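Local structure of GCN5-related N-acetyltransferase (Kribbella flavida, 4MY0) at residues D20-R25 against G35-W40; W69-W74 against G186-P191; V158-A163 against R237-T242; R294-G299 against L322-G327. The protein binds acetyl-coenzyme A and probably transfers its acetyl group to an amine, perhaps that of an aminoglycoside, as an Eis-like member of the GNAT superfamily. One frame throughout, in Å; residues are numbered along the deposited sequence.

Contact 1. Residues D20-R25 against G35-W40; sequences DVLRVR and GAREDW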
loop_
_atom_site.group_PDB
_atom_site.type_symbol
_atom_site.label_atom_id
_atom_site.label_comp_id
_atom_site.label_asym_id
_atom_site.label_seq_id
_atom_site.Cartn_x
_atom_site.Cartn_y
_atom_site.Cartn_z
ATOM N N ASP C 20 19.593 -20.732 27.645
ATOM C CA ASP C 20 18.209 -20.890 28.099
ATOM C C ASP C 20 17.427 -19.572 28.052
ATOM O O ASP C 20 16.254 -19.551 27.647
ATOM C CB ASP C 20 18.168 -21.496 29.503
ATOM C CG ASP C 20 18.773 -22.890 29.550
ATOM O OD1 ASP C 20 18.040 -23.859 29.249
ATOM O OD2 ASP C 20 19.979 -23.017 29.878
ATOM N N VAL C 21 18.061 -18.475 28.464
ATOM C CA VAL C 21 17.402 -17.171 28.363
ATOM C C VAL C 21 17.078 -16.876 26.900
ATOM O O VAL C 21 15.996 -16.383 26.589
ATOM C CB VAL C 21 18.263 -16.049 28.956
ATOM C CG1 VAL C 21 17.637 -14.685 28.656
ATOM C CG2 VAL C 21 18.424 -16.252 30.469
ATOM N N LEU C 22 18.011 -17.206 26.003
ATOM C CA LEU C 22 17.778 -17.030 24.567
ATOM C C LEU C 22 16.566 -17.807 24.044
ATOM O O LEU C 22 15.862 -17.308 23.161
ATOM C CB LEU C 22 19.020 -17.391 23.752
ATOM C CG LEU C 22 20.100 -16.315 23.756
ATOM C CD1 LEU C 22 21.337 -16.812 23.037
ATOM C CD2 LEU C 22 19.576 -15.045 23.111
ATOM N N ARG C 23 16.330 -19.014 24.571
ATOM C CA ARG C 23 15.125 -19.768 24.207
ATOM C C ARG C 23 13.878 -19.000 24.607
ATOM O O ARG C 23 12.948 -18.859 23.815
ATOM C CB ARG C 23 15.086 -21.149 24.872
ATOM C CG ARG C 23 13.886 -22.010 24.398
ATOM C CD ARG C 23 13.284 -22.893 25.501
ATOM N NE ARG C 23 14.313 -23.680 26.178
ATOM C CZ ARG C 23 14.695 -23.492 27.439
ATOM N NH1 ARG C 23 14.113 -22.563 28.185
ATOM N NH2 ARG C 23 15.649 -24.250 27.961
ATOM N N VAL C 24 13.852 -18.508 25.842
ATOM C CA VAL C 24 12.693 -17.764 26.317
ATOM C C VAL C 24 12.517 -16.475 25.505
ATOM O O VAL C 24 11.400 -16.067 25.184
ATOM C CB VAL C 24 12.808 -17.432 27.816
ATOM C CG1 VAL C 24 11.546 -16.704 28.300
ATOM C CG2 VAL C 24 13.028 -18.692 28.616
ATOM N N ARG C 25 13.626 -15.838 25.166
ATOM C CA ARG C 25 13.566 -14.618 24.380
ATOM C C ARG C 25 13.012 -14.898 22.981
ATOM O O ARG C 25 12.175 -14.148 22.492
ATOM C CB ARG C 25 14.949 -13.970 24.267
ATOM C CG ARG C 25 14.914 -12.633 23.550
ATOM C CD ARG C 25 16.296 -12.182 23.048
ATOM N NE ARG C 25 16.158 -10.934 22.304
ATOM C CZ ARG C 25 15.685 -10.866 21.059
ATOM N NH1 ARG C 25 15.569 -9.688 20.464
ATOM N NH2 ARG C 25 15.315 -11.972 20.415
ATOM N N GLY C 35 24.601 -13.505 13.574
ATOM C CA GLY C 35 25.497 -12.428 13.949
ATOM C C GLY C 35 24.988 -11.600 15.117
ATOM O O GLY C 35 25.772 -10.976 15.834
ATOM N N ALA C 36 23.673 -11.593 15.312
ATOM C CA ALA C 36 23.056 -10.773 16.353
ATOM C C ALA C 36 23.090 -11.478 17.703
ATOM O O ALA C 36 23.115 -10.832 18.753
ATOM C CB ALA C 36 21.620 -10.413 15.970
ATOM N N ARG C 37 23.082 -12.807 17.658
ATOM C CA ARG C 37 23.164 -13.639 18.850
ATOM C C ARG C 37 24.545 -13.496 19.492
ATOM O O ARG C 37 24.668 -13.305 20.709
ATOM C CB ARG C 37 22.911 -15.097 18.471
ATOM C CG ARG C 37 22.793 -16.043 19.650
ATOM C CD ARG C 37 22.635 -17.479 19.177
ATOM N NE ARG C 37 22.337 -18.386 20.280
ATOM C CZ ARG C 37 23.261 -18.914 21.075
ATOM N NH1 ARG C 37 22.902 -19.730 22.056
ATOM N NH2 ARG C 37 24.544 -18.627 20.890
ATOM N N GLU C 38 25.572 -13.592 18.654
ATOM C CA GLU C 38 26.955 -13.356 19.060
ATOM C C GLU C 38 27.115 -12.052 19.841
ATOM O O GLU C 38 27.762 -12.023 20.891
ATOM C CB GLU C 38 27.854 -13.323 17.823
ATOM C CG GLU C 38 29.274 -12.859 18.098
ATOM C CD GLU C 38 30.253 -13.357 17.051
ATOM O OE1 GLU C 38 31.323 -13.869 17.440
ATOM O OE2 GLU C 38 29.946 -13.245 15.843
ATOM N N ASP C 39 26.518 -10.982 19.322
ATOM C CA ASP C 39 26.570 -9.676 19.968
ATOM C C ASP C 39 25.705 -9.617 21.228
ATOM O O ASP C 39 25.912 -8.758 22.091
ATOM C CB ASP C 39 26.142 -8.572 18.993
ATOM C CG ASP C 39 27.213 -8.250 17.960
ATOM O OD1 ASP C 39 27.219 -8.882 16.879
ATOM O OD2 ASP C 39 28.047 -7.357 18.232
ATOM N N TRP C 40 24.734 -10.520 21.333
ATOM C CA TRP C 40 23.820 -10.518 22.474
ATOM C C TRP C 40 24.467 -11.215 23.670
ATOM O O TRP C 40 24.394 -10.723 24.798
ATOM C CB TRP C 40 22.491 -11.190 22.103
ATOM C CG TRP C 40 21.426 -11.101 23.160
ATOM C CD1 TRP C 40 20.379 -10.212 23.214
ATOM C CD2 TRP C 40 21.283 -11.959 24.303
ATOM N NE1 TRP C 40 19.599 -10.468 24.328
ATOM C CE2 TRP C 40 20.141 -11.530 25.014
ATOM C CE3 TRP C 40 22.010 -13.052 24.790
ATOM C CZ2 TRP C 40 19.712 -12.158 26.188
ATOM C CZ3 TRP C 40 21.592 -13.667 25.954
ATOM C CH2 TRP C 40 20.457 -13.219 26.643
HETATM O O HOH W 1 16.568 -9.258 25.002
#
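The indole of W40 carries L22 over one face: methyl CD2 stands 3.6 Å from the centroid of the six-membered ring, nearly along its normal, in a CH-pi contact. At the ring edge, in its plane, lies a water. The R37 guanidinium likewise has L22 on one face, with CD1 only 3.3 Å from NE. Helices 18-26 and 34-49, of the N-terminal GNAT domain, thus meet largely through one branched leucine whose two methyls serve two flat groups. The short helical segments run 127° apart, and their axes come no closer than 12.3 Å, a gap that suits large side chains. With CG anti to the backbone N (chi1 -173°), W40 meets L22 tip to tip. V21, a compact residue on the buried side, brings CG1 to within 3.8 Å of W40 CH2. R37 needs its extended chain to reach across L22, and its charge is met by a salt bridge from NH1 to D19. R25 slides past the indole in the opposite sense, its guanidinium plane 74° from the ring. The water joins these two polar ends, accepting from R25 NE at 3.2 Å and, weakly, from W40 NE1.

Contact 2. Residues W69-W74 against G186-P191; sequences WDFQQW and GLLVWP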
loop_
_atom_site.group_PDB
_atom_site.type_symbol
_atom_site.label_atom_id
_atom_site.label_comp_id
_atom_site.label_asym_id
_atom_site.label_seq_id
_atom_site.Cartn_x
_atom_site.Cartn_y
_atom_site.Cartn_z
ATOM N N TRP C 69 20.071 -2.080 32.844
ATOM C CA TRP C 69 21.132 -1.176 32.389
ATOM C C TRP C 69 21.510 -0.223 33.510
ATOM O O TRP C 69 20.623 0.334 34.179
ATOM C CB TRP C 69 20.658 -0.332 31.200
ATOM C CG TRP C 69 20.587 -1.051 29.894
ATOM C CD1 TRP C 69 19.472 -1.578 29.308
ATOM C CD2 TRP C 69 21.670 -1.293 28.991
ATOM N NE1 TRP C 69 19.800 -2.148 28.103
ATOM C CE2 TRP C 69 21.144 -1.984 27.884
ATOM C CE3 TRP C 69 23.036 -0.996 29.015
ATOM C CZ2 TRP C 69 21.939 -2.383 26.807
ATOM C CZ3 TRP C 69 23.825 -1.395 27.954
ATOM C CH2 TRP C 69 23.277 -2.074 26.863
ATOM N N ASP C 70 22.813 -0.017 33.707
ATOM C CA ASP C 70 23.311 0.964 34.670
ATOM C C ASP C 70 23.396 2.343 34.014
ATOM O O ASP C 70 24.477 2.803 33.640
ATOM C CB ASP C 70 24.686 0.540 35.211
ATOM C CG ASP C 70 25.673 0.207 34.102
ATOM O OD1 ASP C 70 25.228 -0.241 33.018
ATOM O OD2 ASP C 70 26.892 0.399 34.316
ATOM N N PHE C 71 22.250 2.997 33.855
ATOM C CA PHE C 71 22.212 4.304 33.195
ATOM C C PHE C 71 22.367 5.421 34.205
ATOM O O PHE C 71 22.345 5.184 35.409
ATOM C CB PHE C 71 20.856 4.530 32.536
ATOM C CG PHE C 71 20.622 3.731 31.284
ATOM C CD1 PHE C 71 21.616 3.589 30.326
ATOM C CD2 PHE C 71 19.376 3.155 31.054
ATOM C CE1 PHE C 71 21.375 2.866 29.155
ATOM C CE2 PHE C 71 19.121 2.433 29.890
ATOM C CZ PHE C 71 20.128 2.281 28.942
ATOM N N GLN C 72 22.505 6.645 33.697
ATOM C CA GLN C 72 22.110 7.829 34.445
ATOM C C GLN C 72 21.039 8.482 33.589
ATOM O O GLN C 72 20.938 8.188 32.388
ATOM C CB GLN C 72 23.287 8.784 34.684
ATOM C CG GLN C 72 24.495 8.119 35.337
ATOM C CD GLN C 72 25.366 9.098 36.085
ATOM O OE1 GLN C 72 24.950 9.661 37.097
ATOM N NE2 GLN C 72 26.585 9.306 35.600
ATOM N N GLN C 73 20.218 9.342 34.186
ATOM C CA GLN C 73 19.176 10.017 33.415
ATOM C C GLN C 73 19.135 11.483 33.806
ATOM O O GLN C 73 19.199 11.831 34.990
ATOM C CB GLN C 73 17.807 9.358 33.601
ATOM C CG GLN C 73 16.787 9.776 32.533
ATOM C CD GLN C 73 15.420 9.168 32.759
ATOM O OE1 GLN C 73 15.043 8.876 33.892
ATOM N NE2 GLN C 73 14.670 8.970 31.679
ATOM N N TRP C 74 19.066 12.348 32.804
ATOM C CA TRP C 74 19.038 13.780 33.071
ATOM C C TRP C 74 17.681 14.154 33.650
ATOM O O TRP C 74 16.647 13.722 33.137
ATOM C CB TRP C 74 19.274 14.554 31.775
ATOM C CG TRP C 74 20.711 14.541 31.312
ATOM C CD1 TRP C 74 21.282 13.694 30.400
ATOM C CD2 TRP C 74 21.749 15.433 31.738
ATOM N NE1 TRP C 74 22.612 14.010 30.235
ATOM C CE2 TRP C 74 22.924 15.074 31.044
ATOM C CE3 TRP C 74 21.797 16.499 32.642
ATOM C CZ2 TRP C 74 24.137 15.741 31.230
ATOM C CZ3 TRP C 74 22.998 17.170 32.819
ATOM C CH2 TRP C 74 24.153 16.789 32.117
ATOM N N GLY C 186 15.071 13.650 30.969
ATOM C CA GLY C 186 14.635 12.453 30.269
ATOM C C GLY C 186 15.774 11.716 29.593
ATOM O O GLY C 186 15.777 10.486 29.551
ATOM N N LEU C 187 16.748 12.460 29.075
ATOM C CA LEU C 187 17.815 11.867 28.260
ATOM C C LEU C 187 18.701 10.846 28.994
ATOM O O LEU C 187 19.030 11.028 30.171
ATOM C CB LEU C 187 18.665 12.985 27.660
ATOM C CG LEU C 187 17.842 13.780 26.653
ATOM C CD1 LEU C 187 17.801 15.257 26.974
ATOM C CD2 LEU C 187 18.369 13.536 25.251
ATOM N N LEU C 188 19.088 9.782 28.289
ATOM C CA LEU C 188 19.985 8.774 28.853
ATOM C C LEU C 188 21.436 9.257 28.883
ATOM O O LEU C 188 21.881 9.973 27.983
ATOM C CB LEU C 188 19.933 7.476 28.046
ATOM C CG LEU C 188 18.637 6.679 27.947
ATOM C CD1 LEU C 188 18.862 5.399 27.161
ATOM C CD2 LEU C 188 18.139 6.368 29.324
ATOM N N VAL C 189 22.166 8.848 29.918
ATOM C CA VAL C 189 23.621 8.969 29.948
ATOM C C VAL C 189 24.196 7.557 29.824
ATOM O O VAL C 189 23.922 6.699 30.667
ATOM C CB VAL C 189 24.114 9.554 31.276
ATOM C CG1 VAL C 189 25.637 9.602 31.296
ATOM C CG2 VAL C 189 23.521 10.926 31.511
ATOM N N TRP C 190 24.972 7.309 28.775
ATOM C CA TRP C 190 25.597 6.009 28.579
ATOM C C TRP C 190 27.022 6.035 29.104
ATOM O O TRP C 190 27.662 7.086 29.114
ATOM C CB TRP C 190 25.644 5.656 27.086
ATOM C CG TRP C 190 24.315 5.391 26.451
ATOM C CD1 TRP C 190 23.455 6.311 25.915
ATOM C CD2 TRP C 190 23.703 4.110 26.259
ATOM N NE1 TRP C 190 22.338 5.673 25.416
ATOM C CE2 TRP C 190 22.472 4.321 25.614
ATOM C CE3 TRP C 190 24.078 2.801 26.576
ATOM C CZ2 TRP C 190 21.613 3.269 25.284
ATOM C CZ3 TRP C 190 23.228 1.764 26.246
ATOM C CH2 TRP C 190 22.016 1.999 25.614
ATOM N N PRO C 191 27.540 4.870 29.523
ATOM C CA PRO C 191 28.974 4.769 29.842
ATOM C C PRO C 191 29.836 5.216 28.656
ATOM O O PRO C 191 29.423 5.021 27.506
ATOM C CB PRO C 191 29.174 3.271 30.076
ATOM C CG PRO C 191 27.801 2.747 30.448
ATOM C CD PRO C 191 26.829 3.584 29.668
#
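Segment 69-74, part of the long strand 61-75, pairs antiparallel with the short strand 188-189. Q72 and V189 form a hydrogen-bonded pair, Q73 and L188 the non-hydrogen-bonded pair beside it. V189 N gives a firm bond of 2.8 Å to Q72 O, whereas the return bond from Q72 N to V189 O is weak. Past the end of strand 188-189, W74 N donates to L187 O almost straight (169°) and in the carbonyl plane, and G186 N reaches W74 O at 2.7 Å. G186 has a positive phi (103°), at which a CB would collide with the preceding carbonyl, so glycine suits the turn. The extended Q73 side chain adds a bond from NE2 to G186 O, 2.8 Å, while its OE1 accepts from W75.

V189 CG2 lies 3.5 Å from W74 NE1, and the CB atoms of Q72 and V189 touch. At the other end three aromatic rings cluster. F71 turns its edge to the face of W190, CE1 being 3.6 Å from W190 CZ3, and W190 in turn points its edge at the face of W69, with planes 76° apart. L188 CD1 covers one face of F71, and W69 CB lies over the opposite one. An alanine at F71 would remove the ring that L188 covers and that meets the faces of W190 and W69, and would probably loosen the cluster.

The antiparallel pairing, flanked by the W69-F71-W190 aromatic cluster, adds a short strand to strand 61-75 and joins the first GNAT region to the second.

Contact 3. Residues V158-A163 against R237-T242; sequences VAVRRA and RALWAT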
loop_
_atom_site.group_PDB
_atom_site.type_symbol
_atom_site.label_atom_id
_atom_site.label_comp_id
_atom_site.label_asym_id
_atom_site.label_seq_id
_atom_site.Cartn_x
_atom_site.Cartn_y
_atom_site.Cartn_z
ATOM N N VAL C 158 32.345 26.572 9.253
ATOM C CA VAL C 158 32.589 25.779 10.455
ATOM C C VAL C 158 33.400 24.526 10.140
ATOM O O VAL C 158 33.015 23.724 9.280
ATOM C CB VAL C 158 31.272 25.359 11.131
ATOM C CG1 VAL C 158 31.549 24.578 12.418
ATOM C CG2 VAL C 158 30.411 26.577 11.415
ATOM N N ALA C 159 34.518 24.356 10.844
ATOM C CA ALA C 159 35.315 23.134 10.747
ATOM C C ALA C 159 34.530 21.939 11.297
ATOM O O ALA C 159 34.119 21.936 12.455
ATOM C CB ALA C 159 36.655 23.299 11.490
ATOM N N VAL C 160 34.307 20.943 10.444
ATOM C CA VAL C 160 33.611 19.717 10.811
ATOM C C VAL C 160 34.481 18.551 10.373
ATOM O O VAL C 160 34.878 18.490 9.217
ATOM C CB VAL C 160 32.270 19.597 10.074
ATOM C CG1 VAL C 160 31.635 18.250 10.361
ATOM C CG2 VAL C 160 31.339 20.711 10.482
ATOM N N ARG C 161 34.799 17.631 11.277
ATOM C CA ARG C 161 35.650 16.513 10.885
ATOM C C ARG C 161 35.004 15.179 11.227
ATOM O O ARG C 161 34.122 15.102 12.084
ATOM C CB ARG C 161 37.033 16.618 11.538
ATOM C CG ARG C 161 37.058 16.131 12.957
ATOM C CD ARG C 161 38.496 15.902 13.448
ATOM N NE ARG C 161 38.527 15.095 14.667
ATOM C CZ ARG C 161 38.483 15.600 15.893
ATOM N NH1 ARG C 161 38.524 14.797 16.951
ATOM N NH2 ARG C 161 38.406 16.912 16.066
ATOM N N ARG C 162 35.440 14.130 10.540
ATOM C CA ARG C 162 34.949 12.794 10.822
ATOM C C ARG C 162 35.373 12.383 12.222
ATOM O O ARG C 162 36.500 12.644 12.635
ATOM C CB ARG C 162 35.488 11.798 9.790
ATOM C CG ARG C 162 35.145 10.347 10.100
ATOM C CD ARG C 162 35.206 9.476 8.848
ATOM N NE ARG C 162 36.534 9.459 8.245
ATOM C CZ ARG C 162 37.570 8.802 8.757
ATOM N NH1 ARG C 162 37.440 8.127 9.897
ATOM N NH2 ARG C 162 38.744 8.834 8.141
ATOM N N ALA C 163 34.468 11.752 12.964
ATOM C CA ALA C 163 34.798 11.331 14.319
ATOM C C ALA C 163 34.881 9.811 14.410
ATOM O O ALA C 163 34.407 9.092 13.517
ATOM C CB ALA C 163 33.778 11.863 15.310
ATOM N N ARG C 237 23.828 24.626 11.726
ATOM C CA ARG C 237 23.633 24.660 10.285
ATOM C C ARG C 237 24.614 23.712 9.603
ATOM O O ARG C 237 24.218 22.908 8.761
ATOM C CB ARG C 237 23.773 26.085 9.758
ATOM C CG ARG C 237 22.652 27.012 10.207
ATOM C CD ARG C 237 22.871 28.451 9.697
ATOM N NE ARG C 237 21.716 29.309 9.961
ATOM C CZ ARG C 237 20.611 29.320 9.215
ATOM N NH1 ARG C 237 20.510 28.525 8.158
ATOM N NH2 ARG C 237 19.608 30.131 9.519
ATOM N N ALA C 238 25.883 23.774 10.013
ATOM C CA ALA C 238 26.938 22.943 9.421
ATOM C C ALA C 238 26.685 21.445 9.585
ATOM O O ALA C 238 26.913 20.668 8.654
ATOM C CB ALA C 238 28.307 23.314 10.009
ATOM N N LEU C 239 26.248 21.036 10.774
ATOM C CA LEU C 239 26.046 19.619 11.047
ATOM C C LEU C 239 24.802 19.099 10.327
ATOM O O LEU C 239 24.826 18.003 9.767
ATOM C CB LEU C 239 25.941 19.360 12.547
ATOM C CG LEU C 239 27.203 19.596 13.378
ATOM C CD1 LEU C 239 26.857 19.515 14.841
ATOM C CD2 LEU C 239 28.292 18.588 13.033
ATOM N N TRP C 240 23.718 19.873 10.335
ATOM C CA TRP C 240 22.542 19.493 9.535
ATOM C C TRP C 240 22.906 19.466 8.062
ATOM O O TRP C 240 22.441 18.611 7.318
ATOM C CB TRP C 240 21.360 20.443 9.766
ATOM C CG TRP C 240 20.654 20.174 11.057
ATOM C CD1 TRP C 240 20.618 20.979 12.162
ATOM C CD2 TRP C 240 19.897 19.000 11.390
ATOM N NE1 TRP C 240 19.877 20.376 13.162
ATOM C CE2 TRP C 240 19.437 19.157 12.716
ATOM C CE3 TRP C 240 19.582 17.819 10.699
ATOM C CZ2 TRP C 240 18.668 18.181 13.364
ATOM C CZ3 TRP C 240 18.821 16.856 11.335
ATOM C CH2 TRP C 240 18.366 17.041 12.655
ATOM N N ALA C 241 23.735 20.410 7.630
ATOM C CA ALA C 241 24.101 20.457 6.218
ATOM C C ALA C 241 24.984 19.257 5.845
ATOM O O ALA C 241 24.899 18.744 4.729
ATOM C CB ALA C 241 24.768 21.788 5.869
ATOM N N THR C 242 25.816 18.802 6.783
ATOM C CA THR C 242 26.580 17.563 6.594
ATOM C C THR C 242 25.653 16.374 6.325
ATOM O O THR C 242 25.850 15.634 5.361
ATOM C CB THR C 242 27.468 17.254 7.811
ATOM O OG1 THR C 242 28.309 18.381 8.073
ATOM C CG2 THR C 242 28.343 16.023 7.552
#
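Helix 233-244 packs against the extended chain at strand 161-162, an alpha-beta contact of the second acetyltransferase-like region of the protein. The meeting is small and almost wholly apolar. Two valines, V158 and V160, turn their side chains toward the helix, while A159 between them points away, the alternation expected of an extended chain.

A238 is the meeting point. A238 CB lies 3.8 Å from V158 CB and 4.0 Å from V160 CG2, and so small a side chain lets the two backbones come close, the CA atoms of V158 and A238 being 6.4 Å apart. V160 divides its branches: CG2, beside the backbone N, takes A238, whereas CG1, anti to that N (chi1 174°), reaches L239 CD2 at 4.3 Å and T242 OG1 at 4.0 Å. V160 and T242 meet tip to tip.

The hydroxyl of T242 faces a hydrocarbon, yet it is satisfied, since OG1 donates to A238 O over 2.7 Å. That oxygen also accepts from T242 N, so two donors of one residue grip a single carbonyl one turn back, and the bond fixes the rotation of the threonine. A valine here would lose the hydroxyl bond to A238 O and would probably leave the side chain less firmly fixed against V160.

V160 also packs on Y207 of strand 205-209, the antiparallel partner of strand 161-162, and L239 on L228 of strand 222-230. T242 touches P92 of a neighbouring subunit. A helix packed on strands in this way is the alpha-beta layering of the GNAT fold, to which this region belongs by family.

Contact 4. Residues R294-G299 against L322-G327; sequences RGFAPG and LSVADG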
loop_
_atom_site.group_PDB
_atom_site.type_symbol
_atom_site.label_atom_id
_atom_site.label_comp_id
_atom_site.label_asym_id
_atom_site.label_seq_id
_atom_site.Cartn_x
_atom_site.Cartn_y
_atom_site.Cartn_z
ATOM N N ARG C 294 17.750 15.577 41.702
ATOM C CA ARG C 294 17.057 16.255 40.607
ATOM C C ARG C 294 17.461 17.723 40.500
ATOM O O ARG C 294 17.744 18.366 41.506
ATOM C CB ARG C 294 15.535 16.177 40.803
ATOM C CG ARG C 294 14.734 16.485 39.524
ATOM C CD ARG C 294 13.241 16.528 39.788
ATOM N NE ARG C 294 12.419 16.387 38.574
ATOM C CZ ARG C 294 12.144 17.389 37.738
ATOM N NH1 ARG C 294 12.642 18.598 37.971
ATOM N NH2 ARG C 294 11.373 17.194 36.667
ATOM N N GLY C 295 17.493 18.259 39.282
ATOM C CA GLY C 295 17.586 19.707 39.123
ATOM C C GLY C 295 16.174 20.256 39.212
ATOM O O GLY C 295 15.228 19.576 38.810
ATOM N N PHE C 296 16.012 21.451 39.767
ATOM C CA PHE C 296 14.689 22.070 39.836
ATOM C C PHE C 296 14.704 23.418 39.131
ATOM O O PHE C 296 15.747 24.057 39.046
ATOM C CB PHE C 296 14.231 22.231 41.291
ATOM C CG PHE C 296 13.827 20.937 41.936
ATOM C CD1 PHE C 296 12.514 20.494 41.863
ATOM C CD2 PHE C 296 14.763 20.147 42.594
ATOM C CE1 PHE C 296 12.139 19.288 42.435
ATOM C CE2 PHE C 296 14.389 18.936 43.173
ATOM C CZ PHE C 296 13.082 18.513 43.097
ATOM N N ALA C 297 13.541 23.840 38.641
ATOM C CA ALA C 297 13.413 25.064 37.852
ATOM C C ALA C 297 13.991 26.302 38.541
ATOM O O ALA C 297 13.700 26.565 39.702
ATOM C CB ALA C 297 11.951 25.300 37.479
ATOM N N PRO C 298 14.809 27.072 37.808
ATOM C CA PRO C 298 15.398 28.324 38.297
ATOM C C PRO C 298 14.320 29.235 38.871
ATOM O O PRO C 298 13.275 29.402 38.246
ATOM C CB PRO C 298 15.979 28.959 37.027
ATOM C CG PRO C 298 16.204 27.822 36.094
ATOM C CD PRO C 298 15.121 26.826 36.388
ATOM N N GLY C 299 14.558 29.792 40.051
ATOM C CA GLY C 299 13.613 30.722 40.644
ATOM C C GLY C 299 12.429 30.072 41.337
ATOM O O GLY C 299 11.749 30.713 42.142
ATOM N N LEU C 322 8.348 18.456 51.057
ATOM C CA LEU C 322 9.219 18.816 49.943
ATOM C C LEU C 322 9.625 20.290 50.037
ATOM O O LEU C 322 8.772 21.184 50.079
ATOM C CB LEU C 322 8.533 18.529 48.606
ATOM C CG LEU C 322 9.298 18.941 47.341
ATOM C CD1 LEU C 322 10.511 18.047 47.108
ATOM C CD2 LEU C 322 8.375 18.923 46.133
ATOM N N SER C 323 10.933 20.533 50.080
ATOM C CA SER C 323 11.475 21.889 50.122
ATOM C C SER C 323 12.246 22.128 48.830
ATOM O O SER C 323 13.183 21.382 48.512
ATOM C CB SER C 323 12.413 22.045 51.324
ATOM O OG SER C 323 12.779 23.401 51.524
ATOM N N VAL C 324 11.832 23.140 48.068
ATOM C CA VAL C 324 12.516 23.488 46.826
ATOM C C VAL C 324 12.904 24.953 46.830
ATOM O O VAL C 324 12.057 25.820 47.042
ATOM C CB VAL C 324 11.648 23.239 45.601
ATOM C CG1 VAL C 324 12.375 23.722 44.355
ATOM C CG2 VAL C 324 11.300 21.750 45.478
ATOM N N ALA C 325 14.186 25.229 46.603
ATOM C CA ALA C 325 14.679 26.606 46.521
ATOM C C ALA C 325 16.012 26.629 45.791
ATOM O O ALA C 325 16.847 25.739 45.995
ATOM C CB ALA C 325 14.832 27.207 47.906
ATOM N N ASP C 326 16.196 27.630 44.929
ATOM C CA ASP C 326 17.480 27.866 44.269
ATOM C C ASP C 326 17.975 26.655 43.476
ATOM O O ASP C 326 19.167 26.337 43.479
ATOM C CB ASP C 326 18.532 28.309 45.295
ATOM C CG ASP C 326 18.118 29.565 46.048
ATOM O OD1 ASP C 326 18.339 29.635 47.279
ATOM O OD2 ASP C 326 17.569 30.485 45.404
ATOM N N GLY C 327 17.042 25.976 42.822
ATOM C CA GLY C 327 17.368 24.907 41.898
ATOM C C GLY C 327 17.576 23.544 42.527
ATOM O O GLY C 327 17.797 22.566 41.817
#
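One backbone hydrogen bond ties the loop 294-299 to the turn that follows strand 318-325: F296 N donates to G327 O at 2.9 Å, with an angle of 147° at the hydrogen. The donor sits well above the carbonyl plane. In return G327 CA makes a CA-H...O contact of 3.4 Å to F296 O, so the two backbones meet by one hydrogen bond and one weaker CA-H...O contact. Glycine suits position 327 because its phi is positive (85°).

The apolar part rests on F296 and V324, whose side chains cross at about a right angle. V324 CG2 lies over one face of the phenyl ring, 4.2 Å from its centroid, in a CH-pi contact. The other methyl, CG1, meets F296 CB at 3.9 Å, so the branched valine touches both the ring and its stem. On the opposite face of the ring lies R294 CD, while G327 O stands at its edge, in plane.

Of the polar ends, R294 NH1 gives a weak bond to G295 O within the loop, and NH2 binds the carbonyl of Y352, whose ring also makes a cation-pi contact with the arginine.

The loop runs from helix 287-293 to strand 302-309 in the sterol-carrier-protein-like domain. F296 packs on I291 of that helix and edge-to-face with F381, and V324 bonds through its backbone to A302 of strand 302-309.

Overall arrangement
Contacts 1, 2 and 4 follow one another along the chain, whereas contacts 2 and 3 interlock, 158-163 falling between the two segments of contact 2 and 237-242 after both. Contact 1 lies within the first GNAT domain and contact 4 within the sterol-carrier-protein-like domain, on opposite sides of the chain's centre, their centres about 44 Å apart. Contact 2 is nearest the middle, about 7 Å from that centre. Contacts 2 and 3, centres about 26 Å apart, both reach strands connected in one branched, mixed system, so contact 2 ties the first GNAT region to the second, with contact 3 farther out in the second. None of the four touches another.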